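Aerobactin synthase IucC (Klebsiella pneumoniae, PDB 6CN7) catalyses the ATP-dependent attachment of a second N-acetyl-N-hydroxylysine to a carboxyl group of N-citryl-N-acetyl-N-hydroxylysine, the step that yields the siderophore aerobactin. Local coordinates at residues A[311-316]-A[521-526]. The protein carries 5 engineered substitutions. Residues are numbered along the deposited sequence; the frame is centred on the assembly and turned at random.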
ATOM      1  N   ASP A 311     -43.521 -19.173  10.295  1.00 68.69           N
ATOM      2  CA  ASP A 311     -44.447 -18.809   9.234  1.00 60.79           C
ATOM      3  C   ASP A 311     -44.584 -19.941   8.222  1.00 53.79           C
ATOM      4  O   ASP A 311     -43.592 -20.405   7.653  1.00 52.27           O
ATOM      5  CB  ASP A 311     -43.960 -17.539   8.546  1.00 63.73           C
ATOM      6  CG  ASP A 311     -44.952 -17.012   7.537  1.00 64.08           C
ATOM      7  OD1 ASP A 311     -44.909 -17.461   6.374  1.00 65.84           O
ATOM      8  OD2 ASP A 311     -45.783 -16.157   7.906  1.00 65.02           O
ATOM      9  N   ALA A 312     -45.825 -20.376   7.988  1.00 56.76           N
ATOM     10  CA  ALA A 312     -46.058 -21.511   7.100  1.00 58.63           C
ATOM     11  C   ALA A 312     -45.704 -21.175   5.657  1.00 55.76           C
ATOM     12  O   ALA A 312     -45.122 -22.003   4.947  1.00 59.04           O
ATOM     13  CB  ALA A 312     -47.513 -21.967   7.200  1.00 60.15           C
ATOM     14  N   THR A 313     -46.054 -19.972   5.201  1.00 51.72           N
ATOM     15  CA  THR A 313     -45.726 -19.575   3.834  1.00 48.30           C
ATOM     16  C   THR A 313     -44.221 -19.599   3.602  1.00 51.51           C
ATOM     17  O   THR A 313     -43.753 -20.038   2.545  1.00 56.36           O
ATOM     18  CB  THR A 313     -46.292 -18.185   3.542  1.00 48.26           C
ATOM     19  OG1 THR A 313     -47.713 -18.204   3.714  1.00 55.80           O
ATOM     20  CG2 THR A 313     -45.967 -17.746   2.120  1.00 45.44           C
ATOM     21  N   LEU A 314     -43.443 -19.127   4.579  1.00 51.36           N
ATOM     22  CA  LEU A 314     -41.992 -19.143   4.454  1.00 51.45           C
ATOM     23  C   LEU A 314     -41.422 -20.535   4.689  1.00 53.44           C
ATOM     24  O   LEU A 314     -40.421 -20.905   4.067  1.00 51.88           O
ATOM     25  CB  LEU A 314     -41.375 -18.142   5.432  1.00 49.92           C
ATOM     26  CG  LEU A 314     -41.852 -16.702   5.226  1.00 53.97           C
ATOM     27  CD1 LEU A 314     -41.443 -15.816   6.385  1.00 51.80           C
ATOM     28  CD2 LEU A 314     -41.315 -16.140   3.915  1.00 53.84           C
ATOM     29  N   LYS A 315     -42.041 -21.314   5.579  1.00 54.10           N
ATOM     30  CA  LYS A 315     -41.649 -22.710   5.745  1.00 58.65           C
ATOM     31  C   LYS A 315     -41.828 -23.480   4.442  1.00 58.18           C
ATOM     32  O   LYS A 315     -40.951 -24.254   4.039  1.00 63.31           O
ATOM     33  CB  LYS A 315     -42.473 -23.342   6.869  1.00 61.07           C
ATOM     34  CG  LYS A 315     -42.000 -24.705   7.353  1.00 66.53           C
ATOM     35  CD  LYS A 315     -42.787 -25.122   8.594  1.00 72.69           C
ATOM     36  CE  LYS A 315     -42.398 -26.506   9.090  1.00 78.07           C
ATOM     37  NZ  LYS A 315     -43.142 -26.875  10.330  1.00 85.15           N
ATOM     38  N   GLN A 316     -42.954 -23.263   3.757  1.00 53.89           N
ATOM     39  CA  GLN A 316     -43.250 -24.014   2.541  1.00 54.37           C
ATOM     40  C   GLN A 316     -42.347 -23.611   1.382  1.00 52.57           C
ATOM     41  O   GLN A 316     -42.094 -24.426   0.487  1.00 54.65           O
ATOM     42  CB  GLN A 316     -44.719 -23.823   2.164  1.00 53.96           C
ATOM     43  CG  GLN A 316     -45.682 -24.465   3.152  1.00 57.60           C
ATOM     44  CD  GLN A 316     -47.115 -24.012   2.959  1.00 61.30           C
ATOM     45  OE1 GLN A 316     -47.397 -23.133   2.144  1.00 67.63           O
ATOM     46  NE2 GLN A 316     -48.028 -24.609   3.712  1.00 62.57           N
ATOM     47  N   GLN A 521     -54.055 -14.393  -3.734  1.00 59.38           N
ATOM     48  CA  GLN A 521     -55.321 -15.097  -3.559  1.00 63.58           C
ATOM     49  C   GLN A 521     -55.292 -15.965  -2.309  1.00 59.28           C
ATOM     50  O   GLN A 521     -56.274 -16.030  -1.563  1.00 61.98           O
ATOM     51  CB  GLN A 521     -55.625 -15.965  -4.781  1.00 73.35           C
ATOM     52  CG  GLN A 521     -56.379 -15.268  -5.899  1.00 81.11           C
ATOM     53  CD  GLN A 521     -56.931 -16.252  -6.915  1.00 88.03           C
ATOM     54  OE1 GLN A 521     -56.822 -17.467  -6.741  1.00 88.89           O
ATOM     55  NE2 GLN A 521     -57.530 -15.734  -7.981  1.00 91.36           N
ATOM     56  N   GLU A 522     -54.168 -16.642  -2.065  1.00 58.70           N
ATOM     57  CA  GLU A 522     -54.057 -17.561  -0.942  1.00 59.81           C
ATOM     58  C   GLU A 522     -54.031 -16.857   0.409  1.00 57.18           C
ATOM     59  O   GLU A 522     -54.040 -17.537   1.441  1.00 52.52           O
ATOM     60  CB  GLU A 522     -52.797 -18.416  -1.104  1.00 63.25           C
ATOM     61  CG  GLU A 522     -52.805 -19.283  -2.359  1.00 71.63           C
ATOM     62  CD  GLU A 522     -51.503 -20.030  -2.576  1.00 79.02           C
ATOM     63  OE1 GLU A 522     -50.502 -19.704  -1.897  1.00 78.60           O
ATOM     64  OE2 GLU A 522     -51.483 -20.949  -3.423  1.00 83.66           O
ATOM     65  N   HIS A 523     -54.001 -15.524   0.435  1.00 57.84           N
ATOM     66  CA  HIS A 523     -53.933 -14.765   1.685  1.00 57.38           C
ATOM     67  C   HIS A 523     -54.920 -13.603   1.631  1.00 58.19           C
ATOM     68  O   HIS A 523     -54.532 -12.432   1.662  1.00 59.35           O
ATOM     69  CB  HIS A 523     -52.508 -14.275   1.934  1.00 54.00           C
ATOM     70  CG  HIS A 523     -51.516 -15.382   2.111  1.00 57.94           C
ATOM     71  ND1 HIS A 523     -50.945 -16.047   1.048  1.00 58.65           N
ATOM     72  CD2 HIS A 523     -51.007 -15.950   3.229  1.00 61.10           C
ATOM     73  CE1 HIS A 523     -50.116 -16.970   1.504  1.00 60.16           C
ATOM     74  NE2 HIS A 523     -50.138 -16.935   2.823  1.00 60.38           N
ATOM     75  N   PRO A 524     -56.220 -13.900   1.566  1.00 56.32           N
ATOM     76  CA  PRO A 524     -57.213 -12.817   1.490  1.00 59.49           C
ATOM     77  C   PRO A 524     -57.249 -11.940   2.727  1.00 61.19           C
ATOM     78  O   PRO A 524     -57.703 -10.792   2.641  1.00 58.00           O
ATOM     79  CB  PRO A 524     -58.536 -13.569   1.292  1.00 62.49           C
ATOM     80  CG  PRO A 524     -58.302 -14.907   1.901  1.00 58.85           C
ATOM     81  CD  PRO A 524     -56.851 -15.227   1.661  1.00 57.71           C
ATOM     82  N   GLN A 525     -56.784 -12.438   3.873  1.00 65.31           N
ATOM     83  CA  GLN A 525     -56.737 -11.627   5.084  1.00 66.30           C
ATOM     84  C   GLN A 525     -55.699 -10.513   5.005  1.00 62.13           C
ATOM     85  O   GLN A 525     -55.641  -9.681   5.916  1.00 61.15           O
ATOM     86  CB  GLN A 525     -56.458 -12.513   6.304  1.00 72.33           C
ATOM     87  CG  GLN A 525     -55.020 -13.028   6.436  1.00 76.58           C
ATOM     88  CD  GLN A 525     -54.698 -14.150   5.470  1.00 74.50           C
ATOM     89  OE1 GLN A 525     -55.572 -14.640   4.752  1.00 74.14           O
ATOM     90  NE2 GLN A 525     -53.439 -14.566   5.452  1.00 70.70           N
ATOM     91  N   MET A 526     -54.880 -10.483   3.953  1.00 61.26           N
ATOM     92  CA  MET A 526     -53.889  -9.432   3.750  1.00 55.85           C
ATOM     93  C   MET A 526     -54.271  -8.502   2.605  1.00 52.46           C
ATOM     94  O   MET A 526     -53.408  -7.797   2.072  1.00 48.67           O
ATOM     95  CB  MET A 526     -52.516 -10.042   3.479  1.00 54.44           C
ATOM     96  CG  MET A 526     -52.013 -10.968   4.561  1.00 56.48           C
ATOM     97  SD  MET A 526     -50.484 -11.773   4.050  1.00 62.78           S
ATOM     98  CE  MET A 526     -50.268 -12.894   5.408  1.00 71.48           C
TER
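Thr313 and His523 make this contact by themselves. Their side chains reach out from opposite directions, and OG1 of Thr313 lies 2.9 Å from NE2 of His523. This is a hydrogen bond in which either group could be the donor. The hydroxyl arrives at the edge of the imidazole, close to the ring plane. Of the two ring carbons beside NE2, His523 CE1 is the nearer, 3.5 Å from Thr313 OG1. The contact is small, burying 68 Å² over both segments, and each residue is partly exposed.

Rotation about CA-CB of Thr313 points the hydroxyl, not the methyl, at the ring. OG1 stands beside the backbone N (chi1 -59°), and the methyl CG2 takes the position anti to that N. On the histidine side, both ring nitrogens are engaged. ND1 bonds to the carbonyl O of Tyr519, back in helix 505-521, so the two bonds together would restrict rotation of the ring. The backbone turns just after His523, where Met526 N bonds to His523 O at 3.0 Å.

Thr313 lies in the first turn of helix 312-317, and Asp311 is the N-cap of that helix. Asp311 OD1 accepts from Leu314 N at 2.9 Å through its anti lone pair. The other carboxylate oxygen, OD2, forms a salt bridge with Arg416 and hydrogen bonds with His412 and Tyr417, all on helix 395-417, which ties down the cap.

His412 also touches Thr313 and Met526, and its ring meets that of His523, with the two planes at about 45°. The contact thus joins the start of helix 312-317 to the surface loop linking helices 505-521 and 527-532, with helix 395-417 touching both segments.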